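Local coordinates for protein 2-c-methyl-d-erythritol 4-phosphate cytidylyltransferase (Streptococcus pneumoniae, PDB 2VSH) that transfers the cytidylyl group of CTP to D-ribitol 5-phosphate, making the CDP-activated ribitol used for teichoic acid precursors, at residues G29-P32 with I33-T37. Numbering follows the deposited sequence.
Sequences GDRP and ILIHT
Pro32 stands at the N-cap position of helix 33-42, where a short beta-hairpin strand runs straight into the first helical turn. Its carbonyl O takes the amide of His36 in a nearly straight bond, His36 N to Pro32 O 3.2 Å with an N-H...O angle of 163°. Ile35 N adds a weak bond to Pro32 O at 2.9 Å. Beside this cap the packing is close and apolar. The Pro32 ring lies alongside the Ile35 side chain, both pointing the same way, with Pro32 CD 3.8 Å from Ile35 CG1. Tyr69 of helix 59-69 touches both residues.

Arg31, partly exposed, forms the looser side. Its chain bends at chi2 (146°) and chi3, and the guanidinium comes round to the His36 ring, their planes 47° apart. His36 CE1 sits over one guanidinium face, offset toward its rim. The charged end is held further along the helix, where NH2 forms a salt bridge with Glu39. The NE2 of His36 is hydrogen-bonded to Leu28 O in the other hairpin strand and lies 3.1 Å from Arg31 O.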
ATOM      1  N   GLY A  29      -8.283 -22.566   0.811  1.00 29.89           N
ATOM      2  CA  GLY A  29      -9.103 -23.497   1.569  1.00 31.54           C
ATOM      3  C   GLY A  29      -9.203 -24.754   0.740  1.00 32.46           C
ATOM      4  O   GLY A  29      -8.238 -25.511   0.640  1.00 33.55           O
ATOM      5  N   ASP A  30     -10.351 -24.955   0.098  1.00 32.35           N
ATOM      6  CA  ASP A  30     -10.561 -26.160  -0.700  1.00 33.08           C
ATOM      7  C   ASP A  30     -11.111 -25.877  -2.113  1.00 31.49           C
ATOM      8  O   ASP A  30     -11.510 -26.797  -2.835  1.00 31.90           O
ATOM      9  CB  ASP A  30     -11.424 -27.160   0.082  1.00 35.66           C
ATOM     10  CG  ASP A  30     -10.713 -27.697   1.342  1.00 39.58           C
ATOM     11  OD1 ASP A  30      -9.776 -28.527   1.214  1.00 42.96           O
ATOM     12  OD2 ASP A  30     -11.094 -27.290   2.469  1.00 42.53           O
ATOM     13  N   ARG A  31     -11.074 -24.605  -2.512  1.00 28.84           N
ATOM     14  CA  ARG A  31     -11.594 -24.154  -3.806  1.00 27.82           C
ATOM     15  C   ARG A  31     -10.703 -23.057  -4.375  1.00 25.34           C
ATOM     16  O   ARG A  31     -10.135 -22.282  -3.599  1.00 24.53           O
ATOM     17  CB  ARG A  31     -13.018 -23.617  -3.629  1.00 27.61           C
ATOM     18  CG  ARG A  31     -14.052 -24.727  -3.633  1.00 33.06           C
ATOM     19  CD  ARG A  31     -15.252 -24.477  -2.729  1.00 37.20           C
ATOM     20  NE  ARG A  31     -15.543 -23.066  -2.507  1.00 38.17           N
ATOM     21  CZ  ARG A  31     -15.552 -22.500  -1.305  1.00 40.00           C
ATOM     22  NH1 ARG A  31     -15.282 -23.225  -0.222  1.00 43.49           N
ATOM     23  NH2 ARG A  31     -15.834 -21.216  -1.177  1.00 40.99           N
ATOM     24  N   PRO A  32     -10.578 -22.989  -5.721  1.00 24.06           N
ATOM     25  CA  PRO A  32      -9.749 -21.959  -6.356  1.00 23.08           C
ATOM     26  C   PRO A  32     -10.217 -20.566  -5.991  1.00 22.19           C
ATOM     27  O   PRO A  32     -11.429 -20.325  -5.850  1.00 22.04           O
ATOM     28  CB  PRO A  32      -9.966 -22.179  -7.865  1.00 23.09           C
ATOM     29  CG  PRO A  32     -10.460 -23.578  -7.996  1.00 24.17           C
ATOM     30  CD  PRO A  32     -11.217 -23.870  -6.714  1.00 24.68           C
ATOM     31  N   ILE A  33      -9.268 -19.647  -5.859  1.00 21.51           N
ATOM     32  CA  ILE A  33      -9.596 -18.256  -5.549  1.00 20.54           C
ATOM     33  C   ILE A  33     -10.699 -17.718  -6.456  1.00 19.84           C
ATOM     34  O   ILE A  33     -11.653 -17.069  -5.976  1.00 20.56           O
ATOM     35  CB  ILE A  33      -8.322 -17.345  -5.569  1.00 20.63           C
ATOM     36  CG1 ILE A  33      -7.404 -17.722  -4.394  1.00 20.89           C
ATOM     37  CG2 ILE A  33      -8.721 -15.854  -5.472  1.00 16.36           C
ATOM     38  CD1 ILE A  33      -5.941 -17.238  -4.505  1.00 22.32           C
ATOM     39  N   LEU A  34     -10.592 -17.992  -7.760  1.00 19.94           N
ATOM     40  CA  LEU A  34     -11.590 -17.527  -8.724  1.00 19.46           C
ATOM     41  C   LEU A  34     -13.004 -17.962  -8.344  1.00 19.42           C
ATOM     42  O   LEU A  34     -13.965 -17.201  -8.502  1.00 18.74           O
ATOM     43  CB  LEU A  34     -11.265 -18.033 -10.141  1.00 19.50           C
ATOM     44  CG  LEU A  34     -12.296 -17.713 -11.230  1.00 19.76           C
ATOM     45  CD1 LEU A  34     -12.490 -16.191 -11.453  1.00 17.96           C
ATOM     46  CD2 LEU A  34     -11.955 -18.424 -12.540  1.00 19.81           C
ATOM     47  N   ILE A  35     -13.113 -19.192  -7.858  1.00 20.39           N
ATOM     48  CA  ILE A  35     -14.408 -19.767  -7.465  1.00 21.20           C
ATOM     49  C   ILE A  35     -15.010 -19.042  -6.252  1.00 21.53           C
ATOM     50  O   ILE A  35     -16.207 -18.727  -6.256  1.00 21.01           O
ATOM     51  CB  ILE A  35     -14.298 -21.283  -7.233  1.00 21.52           C
ATOM     52  CG1 ILE A  35     -14.030 -22.014  -8.564  1.00 21.35           C
ATOM     53  CG2 ILE A  35     -15.549 -21.829  -6.513  1.00 22.17           C
ATOM     54  CD1 ILE A  35     -15.106 -21.780  -9.681  1.00 21.00           C
ATOM     55  N   HIS A  36     -14.176 -18.786  -5.241  1.00 22.40           N
ATOM     56  CA  HIS A  36     -14.576 -18.012  -4.064  1.00 23.16           C
ATOM     57  C   HIS A  36     -15.188 -16.686  -4.496  1.00 22.24           C
ATOM     58  O   HIS A  36     -16.222 -16.254  -3.962  1.00 23.07           O
ATOM     59  CB  HIS A  36     -13.369 -17.686  -3.185  1.00 23.47           C
ATOM     60  CG  HIS A  36     -12.854 -18.839  -2.393  1.00 25.62           C
ATOM     61  ND1 HIS A  36     -13.410 -19.221  -1.192  1.00 28.13           N
ATOM     62  CD2 HIS A  36     -11.817 -19.680  -2.613  1.00 25.24           C
ATOM     63  CE1 HIS A  36     -12.752 -20.263  -0.717  1.00 30.30           C
ATOM     64  NE2 HIS A  36     -11.779 -20.558  -1.558  1.00 29.19           N
ATOM     65  N   THR A  37     -14.528 -16.037  -5.454  1.00 21.19           N
ATOM     66  CA  THR A  37     -14.920 -14.707  -5.917  1.00 20.05           C
ATOM     67  C   THR A  37     -16.255 -14.760  -6.679  1.00 20.37           C
ATOM     68  O   THR A  37     -17.159 -13.948  -6.434  1.00 21.34           O
ATOM     69  CB  THR A  37     -13.811 -14.089  -6.826  1.00 19.01           C
ATOM     70  OG1 THR A  37     -12.579 -14.005  -6.094  1.00 18.35           O
ATOM     71  CG2 THR A  37     -14.207 -12.689  -7.287  1.00 18.00           C
TER